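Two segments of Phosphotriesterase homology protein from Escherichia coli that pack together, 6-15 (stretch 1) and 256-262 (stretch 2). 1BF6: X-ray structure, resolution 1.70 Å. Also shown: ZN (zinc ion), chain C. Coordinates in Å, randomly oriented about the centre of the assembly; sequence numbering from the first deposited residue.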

# COMPACT_ATOMS: atom_id res chain seq x y z
N GLY A 6 -17.27 5.33 0.99
CA GLY A 6 -16.58 5.62 -0.25
C GLY A 6 -15.48 4.63 -0.61
O GLY A 6 -15.19 3.72 0.16
N TYR A 7 -14.86 4.82 -1.77
CA TYR A 7 -13.79 3.96 -2.24
C TYR A 7 -12.47 4.23 -1.51
O TYR A 7 -12.24 5.33 -1.00
N THR A 8 -11.60 3.23 -1.52
CA THR A 8 -10.30 3.33 -0.87
C THR A 8 -9.19 2.83 -1.80
O THR A 8 -9.30 1.73 -2.38
N LEU A 9 -8.15 3.64 -1.99
CA LEU A 9 -6.98 3.26 -2.79
C LEU A 9 -6.07 2.66 -1.70
O LEU A 9 -5.59 3.37 -0.82
N ALA A 10 -5.86 1.35 -1.78
CA ALA A 10 -5.11 0.59 -0.77
C ALA A 10 -3.60 0.78 -0.65
O ALA A 10 -3.01 0.33 0.33
N HIS A 11 -2.98 1.45 -1.62
CA HIS A 11 -1.52 1.62 -1.60
C HIS A 11 -1.08 2.79 -2.45
O HIS A 11 -0.92 2.65 -3.66
N GLU A 12 -0.85 3.93 -1.81
CA GLU A 12 -0.44 5.13 -2.50
C GLU A 12 0.60 5.93 -1.73
O GLU A 12 0.87 5.66 -0.55
N HIS A 13 1.19 6.90 -2.41
CA HIS A 13 2.13 7.82 -1.81
C HIS A 13 1.66 9.20 -2.17
O HIS A 13 1.37 9.46 -3.33
N LEU A 14 1.50 10.06 -1.16
CA LEU A 14 1.10 11.45 -1.37
C LEU A 14 2.33 12.33 -1.20
O LEU A 14 2.46 13.38 -1.83
N HIS A 15 3.22 11.91 -0.29
CA HIS A 15 4.46 12.62 -0.07
C HIS A 15 5.54 11.60 0.24
O HIS A 15 5.58 11.02 1.33
N GLY A 256 -2.05 10.04 -13.37
CA GLY A 256 -2.74 10.37 -12.13
C GLY A 256 -3.36 9.21 -11.35
O GLY A 256 -3.49 8.07 -11.86
N TYR A 257 -3.74 9.49 -10.11
CA TYR A 257 -4.35 8.50 -9.23
C TYR A 257 -5.70 8.02 -9.75
O TYR A 257 -6.00 6.82 -9.70
N ASP A 258 -6.51 8.95 -10.28
CA ASP A 258 -7.83 8.59 -10.79
C ASP A 258 -7.85 7.77 -12.07
O ASP A 258 -8.92 7.48 -12.61
N TYR A 259 -6.67 7.40 -12.58
CA TYR A 259 -6.57 6.56 -13.77
C TYR A 259 -7.28 5.25 -13.45
O TYR A 259 -7.85 4.60 -14.33
N LEU A 260 -7.25 4.86 -12.18
CA LEU A 260 -7.90 3.63 -11.74
C LEU A 260 -9.38 3.66 -12.09
O LEU A 260 -9.94 2.67 -12.56
N LEU A 261 -10.00 4.82 -11.89
CA LEU A 261 -11.44 4.97 -12.13
C LEU A 261 -11.83 5.47 -13.53
O LEU A 261 -12.88 5.10 -14.05
N THR A 262 -10.97 6.29 -14.13
CA THR A 262 -11.25 6.83 -15.47
C THR A 262 -10.88 5.84 -16.56
O THR A 262 -11.48 5.85 -17.64

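The contact is made mainly by side chains: of the nearest CA pairs, Tyr7 CA and Leu261 CA stand 10.2 Å apart, and Glu12 CA and Tyr257 CA 8.5 Å. This leaves a gap that the CB bonds of Tyr7, Leu9, Glu12, Tyr257, Leu260 and Leu261 all point toward. The summed buried area is 329 Å², and Tyr257 contributes the largest single share, 107 Å². Its chi1 of -59° (m) and chi2 of 83° extend the phenol from the loop before the helix toward the segment Glu12 to Leu14.

The ring is the principal bump; Glu12, His13 and Leu14 line its hollow, and Leu9 CD2 adds a fourth, oblique contact. Leu14, rotamer m,t, starts with a sideways CB bond, but its end comes nearer, and CD2 lies 3.9 Å from Tyr257 CZ, obliquely to the ring. Glu12, with chi1 and chi2 both m, sets OE1 3.4 Å from Tyr257 CD2, at the ring edge; this is a contact, while both carboxylate oxygens find hydrogen bonds elsewhere in the structure. At the ring's tip, Tyr257 OH donates a 2.7 Å hydrogen bond to His13 O, also near the ring plane, so the hydroxyl has a polar partner within a largely apolar contact.

Leu9 bridges the tyrosine and the helix. Its chi1 of -94° lies between wells, with chi2 p; CD2 sits 4.2 Å from Tyr257 CB, whereas CD1 meets Leu260 CD2 at 4.0 Å. The fork thus touches both neighbours. Leu260 (t,p) supplies the matching methyl. Farther along, Tyr7 CE2 approaches Leu261 CD2 (m,t) at 4.2 Å, obliquely to the Tyr7 ring.

The end of the His13 side chain leads away from this contact: His13 NE2 binds ZN at 2.2 Å and His11 NE2 binds ZN at 2.3 Å, with two further ligand atoms elsewhere in the structure. His13 therefore offers its carbonyl to Tyr257 and its imidazole to the metal.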

# COMPACT_ATOMS: atom_id res chain seq x y z
CB TYR A 7 -13.56 4.16 -3.74
CG TYR A 7 -14.70 3.70 -4.63
CD1 TYR A 7 -15.45 2.56 -4.32
CD2 TYR A 7 -14.97 4.37 -5.82
CE1 TYR A 7 -16.43 2.10 -5.18
CE2 TYR A 7 -15.95 3.91 -6.69
CZ TYR A 7 -16.67 2.78 -6.37
OH TYR A 7 -17.64 2.32 -7.22
CB THR A 8 -10.26 2.46 0.44
OG1 THR A 8 -11.21 2.96 1.39
CG2 THR A 8 -8.86 2.48 1.07
CB LEU A 9 -6.34 4.48 -3.45
CG LEU A 9 -6.81 4.79 -4.88
CD1 LEU A 9 -8.32 4.88 -4.97
CD2 LEU A 9 -6.15 6.07 -5.38
CB ALA A 10 -5.42 -0.90 -0.94
CB HIS A 11 -0.85 0.36 -2.12
CG HIS A 11 0.64 0.35 -1.95
ND1 HIS A 11 1.32 -0.55 -1.15
CD2 HIS A 11 1.58 1.17 -2.48
CE1 HIS A 11 2.62 -0.27 -1.21
NE2 HIS A 11 2.83 0.77 -2.00
CB GLU A 12 -1.64 6.06 -2.70
CG GLU A 12 -2.77 5.47 -3.53
CD GLU A 12 -2.34 5.08 -4.92
OE1 GLU A 12 -1.37 5.66 -5.46
OE2 GLU A 12 -2.98 4.18 -5.50
CB HIS A 13 3.54 7.61 -2.37
CG HIS A 13 4.11 6.28 -2.02
ND1 HIS A 13 4.69 5.98 -0.80
CD2 HIS A 13 4.11 5.12 -2.72
CE1 HIS A 13 4.99 4.69 -0.80
NE2 HIS A 13 4.66 4.13 -1.94
CB LEU A 14 0.01 11.85 -0.38
CG LEU A 14 -1.26 11.02 -0.55
CD1 LEU A 14 -2.34 11.57 0.37
CD2 LEU A 14 -1.72 11.07 -2.00
CB HIS A 15 4.37 13.65 1.05
CG HIS A 15 5.64 14.41 1.25
ND1 HIS A 15 6.81 13.81 1.67
CD2 HIS A 15 5.94 15.72 1.05
CE1 HIS A 15 7.78 14.71 1.72
NE2 HIS A 15 7.28 15.88 1.35
CB TYR A 257 -4.58 9.07 -7.82
CG TYR A 257 -3.32 9.53 -7.12
CD1 TYR A 257 -2.79 10.79 -7.38
CD2 TYR A 257 -2.68 8.72 -6.19
CE1 TYR A 257 -1.66 11.23 -6.74
CE2 TYR A 257 -1.53 9.15 -5.53
CZ TYR A 257 -1.03 10.41 -5.81
OH TYR A 257 0.10 10.87 -5.18
CB ASP A 258 -8.75 9.81 -10.90
CG ASP A 258 -8.34 10.78 -12.02
OD1 ASP A 258 -7.27 10.63 -12.65
OD2 ASP A 258 -9.12 11.73 -12.25
CB TYR A 259 -5.10 6.27 -14.09
CG TYR A 259 -4.86 5.31 -15.22
CD1 TYR A 259 -4.78 3.93 -14.99
CD2 TYR A 259 -4.67 5.78 -16.51
CE1 TYR A 259 -4.50 3.05 -16.04
CE2 TYR A 259 -4.39 4.90 -17.56
CZ TYR A 259 -4.31 3.55 -17.32
OH TYR A 259 -4.03 2.71 -18.36
CB LEU A 260 -7.74 3.48 -10.21
CG LEU A 260 -8.38 2.25 -9.56
CD1 LEU A 260 -7.71 0.98 -10.04
CD2 LEU A 260 -8.27 2.37 -8.04
CB LEU A 261 -12.04 5.87 -11.04
CG LEU A 261 -11.88 5.26 -9.63
CD1 LEU A 261 -12.16 6.26 -8.55
CD2 LEU A 261 -12.77 4.03 -9.49
CB THR A 262 -10.49 8.14 -15.73
OG1 THR A 262 -9.08 7.89 -15.75
CG2 THR A 262 -10.81 9.19 -14.67
ZN ZN C . 4.61 2.06 -2.57